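Local coordinates for protein BugD (Bordetella pertussis Tohama I, PDB 2F5X) that binds aspartic acid as a periplasmic solute-binding protein and probably serves as a receptor for a tripartite tricarboxylate-type transporter, at residues A[120-125]-A[130-135]. Numbering follows the deposited sequence.
Sequences DFPPNN and AEYVKK
Phe121 and Asn124, through the backbone O of the first and OD1 of the second, both accept hydrogen bonds from Lys206 NZ, and this shared lysine ties down the loop whose Phe121 ring meets Tyr132. The loop 120-125 links strand 102-117 to helix 126-136, and Tyr132 reaches back to it from the second half of that helix. The site is peripheral, its centre about 25 Å from the centre of the chain, and none of its residues lines the aspartic acid pocket. The contact itself is apolar and centres on the Tyr132 ring. Its CG lies anti to the backbone N (chi1 -172°), which carries the ring away from the helix and towards Phe121, Pro122 and Pro123. Pro123 sits over one face of the ring. Pro123 CD is 4.0 Å from the Tyr132 ring centroid and 18° off the normal, a CH-pi contact displaced towards the CG side. Pro123 CG is 3.9 Å from Tyr132 CB. Pro122 meets the far end of the ring obliquely. There Pro122 CG is 3.7 Å from Tyr132 CZ and 3.5 Å from Tyr132 OH. The two prolines thus follow the side chain from its base to its hydroxyl. Phe121 receives the CD2-CE2 edge of Tyr132 in a T-shaped pair. The ring centroids of Phe121 and Tyr132 are 5.2 Å apart and the planes stand at 77°. The closest atoms are Phe121 CZ and Tyr132 CE2, at 3.7 Å. Ile140 touches both aromatic side chains. Asn125 caps the start of the helix, with OD1 bonded to Glu128 N, and Tyr132, nearly two turns on, packs back on the three residues that precede Asn124. With no polar bond between the segments, the contact depends on dispersion, weak C-H to pi attraction and the close fit of Phe121 and both prolines around Tyr132.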
ATOM      1  N   ASP A 120     -18.387   5.984 -15.413  1.00 12.55           N
ATOM      2  CA  ASP A 120     -18.799   6.480 -16.723  1.00 13.27           C
ATOM      3  C   ASP A 120     -17.652   7.044 -17.563  1.00 12.60           C
ATOM      4  O   ASP A 120     -17.888   7.755 -18.548  1.00 13.78           O
ATOM      5  CB  ASP A 120     -19.895   7.537 -16.572  1.00 13.64           C
ATOM      6  CG  ASP A 120     -19.423   8.767 -15.830  1.00 15.24           C
ATOM      7  OD1 ASP A 120     -18.375   8.709 -15.135  1.00 16.87           O
ATOM      8  OD2 ASP A 120     -20.049   9.848 -15.881  1.00 18.72           O
ATOM      9  N   PHE A 121     -16.415   6.732 -17.181  1.00 12.23           N
ATOM     10  CA  PHE A 121     -15.250   7.149 -17.969  1.00 11.67           C
ATOM     11  C   PHE A 121     -15.341   6.522 -19.364  1.00 11.37           C
ATOM     12  O   PHE A 121     -15.574   5.322 -19.475  1.00 11.39           O
ATOM     13  CB  PHE A 121     -13.971   6.701 -17.263  1.00 11.26           C
ATOM     14  CG  PHE A 121     -12.771   7.568 -17.546  1.00 11.82           C
ATOM     15  CD1 PHE A 121     -12.837   8.956 -17.406  1.00 12.86           C
ATOM     16  CD2 PHE A 121     -11.567   6.988 -17.935  1.00 11.84           C
ATOM     17  CE1 PHE A 121     -11.722   9.756 -17.657  1.00 12.85           C
ATOM     18  CE2 PHE A 121     -10.435   7.777 -18.186  1.00 12.22           C
ATOM     19  CZ  PHE A 121     -10.516   9.170 -18.046  1.00 12.05           C
ATOM     20  N   PRO A 122     -15.214   7.315 -20.431  1.00 11.38           N
ATOM     21  CA  PRO A 122     -15.447   6.780 -21.788  1.00 11.20           C
ATOM     22  C   PRO A 122     -14.697   5.497 -22.220  1.00 11.03           C
ATOM     23  O   PRO A 122     -15.404   4.615 -22.728  1.00 11.29           O
ATOM     24  CB  PRO A 122     -15.141   7.970 -22.707  1.00 11.39           C
ATOM     25  CG  PRO A 122     -15.468   9.159 -21.854  1.00 11.57           C
ATOM     26  CD  PRO A 122     -14.940   8.768 -20.455  1.00 11.31           C
ATOM     27  N   PRO A 123     -13.377   5.360 -22.053  1.00 10.65           N
ATOM     28  CA  PRO A 123     -12.698   4.147 -22.536  1.00 10.74           C
ATOM     29  C   PRO A 123     -13.149   2.854 -21.855  1.00 10.39           C
ATOM     30  O   PRO A 123     -13.444   2.840 -20.660  1.00 10.03           O
ATOM     31  CB  PRO A 123     -11.214   4.420 -22.268  1.00 11.06           C
ATOM     32  CG  PRO A 123     -11.162   5.525 -21.284  1.00 11.59           C
ATOM     33  CD  PRO A 123     -12.432   6.310 -21.433  1.00 10.84           C
ATOM     34  N   ASN A 124     -13.198   1.779 -22.632  1.00  9.88           N
ATOM     35  CA  ASN A 124     -13.646   0.490 -22.117  1.00  9.85           C
ATOM     36  C   ASN A 124     -12.545  -0.541 -21.953  1.00 10.07           C
ATOM     37  O   ASN A 124     -12.788  -1.606 -21.402  1.00 10.35           O
ATOM     38  CB  ASN A 124     -14.767  -0.070 -23.000  1.00  9.80           C
ATOM     39  CG  ASN A 124     -16.062   0.687 -22.821  1.00 10.56           C
ATOM     40  OD1 ASN A 124     -16.306   1.250 -21.763  1.00 12.59           O
ATOM     41  ND2 ASN A 124     -16.899   0.704 -23.852  1.00 10.17           N
ATOM     42  N   ASN A 125     -11.333  -0.215 -22.405  1.00  9.82           N
ATOM     43  CA  ASN A 125     -10.201  -1.135 -22.272  1.00  9.88           C
ATOM     44  C   ASN A 125      -8.879  -0.375 -22.161  1.00  9.78           C
ATOM     45  O   ASN A 125      -8.850   0.849 -22.359  1.00  9.62           O
ATOM     46  CB  ASN A 125     -10.185  -2.175 -23.416  1.00 10.12           C
ATOM     47  CG  ASN A 125      -9.960  -1.544 -24.789  1.00 11.39           C
ATOM     48  OD1 ASN A 125      -9.015  -0.799 -24.987  1.00 11.84           O
ATOM     49  ND2 ASN A 125     -10.822  -1.868 -25.745  1.00 12.73           N
ATOM     50  N   ALA A 130      -5.306   4.406 -22.793  1.00 10.87           N
ATOM     51  CA  ALA A 130      -4.061   5.107 -23.121  1.00 11.06           C
ATOM     52  C   ALA A 130      -4.305   6.183 -24.171  1.00 11.80           C
ATOM     53  O   ALA A 130      -3.815   7.314 -24.045  1.00 11.84           O
ATOM     54  CB  ALA A 130      -2.996   4.123 -23.594  1.00 11.27           C
ATOM     55  N   GLU A 131      -5.093   5.836 -25.187  1.00 11.73           N
ATOM     56  CA  GLU A 131      -5.408   6.750 -26.286  1.00 12.61           C
ATOM     57  C   GLU A 131      -6.208   7.939 -25.775  1.00 11.93           C
ATOM     58  O   GLU A 131      -5.917   9.084 -26.120  1.00 12.36           O
ATOM     59  CB  GLU A 131      -6.179   6.012 -27.388  1.00 13.13           C
ATOM     60  CG  GLU A 131      -5.347   4.952 -28.089  1.00 17.82           C
ATOM     61  CD  GLU A 131      -6.151   4.006 -28.969  1.00 22.50           C
ATOM     62  OE1 GLU A 131      -7.366   3.814 -28.728  1.00 25.87           O
ATOM     63  OE2 GLU A 131      -5.550   3.428 -29.906  1.00 24.52           O
ATOM     64  N   TYR A 132      -7.209   7.650 -24.946  1.00 10.90           N
ATOM     65  CA  TYR A 132      -8.069   8.675 -24.364  1.00 10.98           C
ATOM     66  C   TYR A 132      -7.302   9.635 -23.452  1.00 10.83           C
ATOM     67  O   TYR A 132      -7.504  10.861 -23.512  1.00 10.76           O
ATOM     68  CB  TYR A 132      -9.220   8.018 -23.596  1.00 10.56           C
ATOM     69  CG  TYR A 132     -10.258   9.003 -23.134  1.00 10.48           C
ATOM     70  CD1 TYR A 132     -11.278   9.414 -23.992  1.00 11.51           C
ATOM     71  CD2 TYR A 132     -10.203   9.550 -21.849  1.00 11.22           C
ATOM     72  CE1 TYR A 132     -12.247  10.327 -23.574  1.00 13.23           C
ATOM     73  CE2 TYR A 132     -11.171  10.464 -21.420  1.00 12.72           C
ATOM     74  CZ  TYR A 132     -12.182  10.850 -22.297  1.00 13.29           C
ATOM     75  OH  TYR A 132     -13.134  11.758 -21.896  1.00 15.36           O
ATOM     76  N   VAL A 133      -6.428   9.086 -22.609  1.00 10.50           N
ATOM     77  CA  VAL A 133      -5.649   9.912 -21.683  1.00 11.15           C
ATOM     78  C   VAL A 133      -4.664  10.810 -22.451  1.00 11.76           C
ATOM     79  O   VAL A 133      -4.529  11.999 -22.148  1.00 12.07           O
ATOM     80  CB  VAL A 133      -4.922   9.063 -20.611  1.00 10.37           C
ATOM     81  CG1 VAL A 133      -3.937   9.924 -19.796  1.00 11.34           C
ATOM     82  CG2 VAL A 133      -5.939   8.372 -19.682  1.00 10.27           C
ATOM     83  N   LYS A 134      -4.001  10.254 -23.460  1.00 12.89           N
ATOM     84  CA  LYS A 134      -3.110  11.052 -24.308  1.00 13.94           C
ATOM     85  C   LYS A 134      -3.825  12.194 -25.034  1.00 14.48           C
ATOM     86  O   LYS A 134      -3.304  13.319 -25.116  1.00 14.63           O
ATOM     87  CB  LYS A 134      -2.376  10.166 -25.313  1.00 14.09           C
ATOM     88  CG  LYS A 134      -1.346   9.260 -24.676  1.00 16.08           C
ATOM     89  CD  LYS A 134      -0.774   8.295 -25.693  1.00 18.24           C
ATOM     90  CE  LYS A 134       0.253   7.412 -25.051  1.00 22.13           C
ATOM     91  NZ  LYS A 134       1.582   8.093 -25.031  1.00 24.79           N
ATOM     92  N   LYS A 135      -5.018  11.917 -25.550  1.00 14.84           N
ATOM     93  CA  LYS A 135      -5.766  12.897 -26.336  1.00 15.52           C
ATOM     94  C   LYS A 135      -6.431  13.970 -25.471  1.00 15.31           C
ATOM     95  O   LYS A 135      -6.517  15.146 -25.870  1.00 15.52           O
ATOM     96  CB  LYS A 135      -6.819  12.180 -27.194  1.00 15.87           C
ATOM     97  CG  LYS A 135      -7.551  13.088 -28.184  1.00 19.32           C
ATOM     98  CD  LYS A 135      -8.867  12.461 -28.633  1.00 23.99           C
ATOM     99  CE  LYS A 135      -9.713  13.446 -29.437  1.00 26.27           C
ATOM    100  NZ  LYS A 135     -10.445  14.413 -28.552  1.00 29.11           N
TER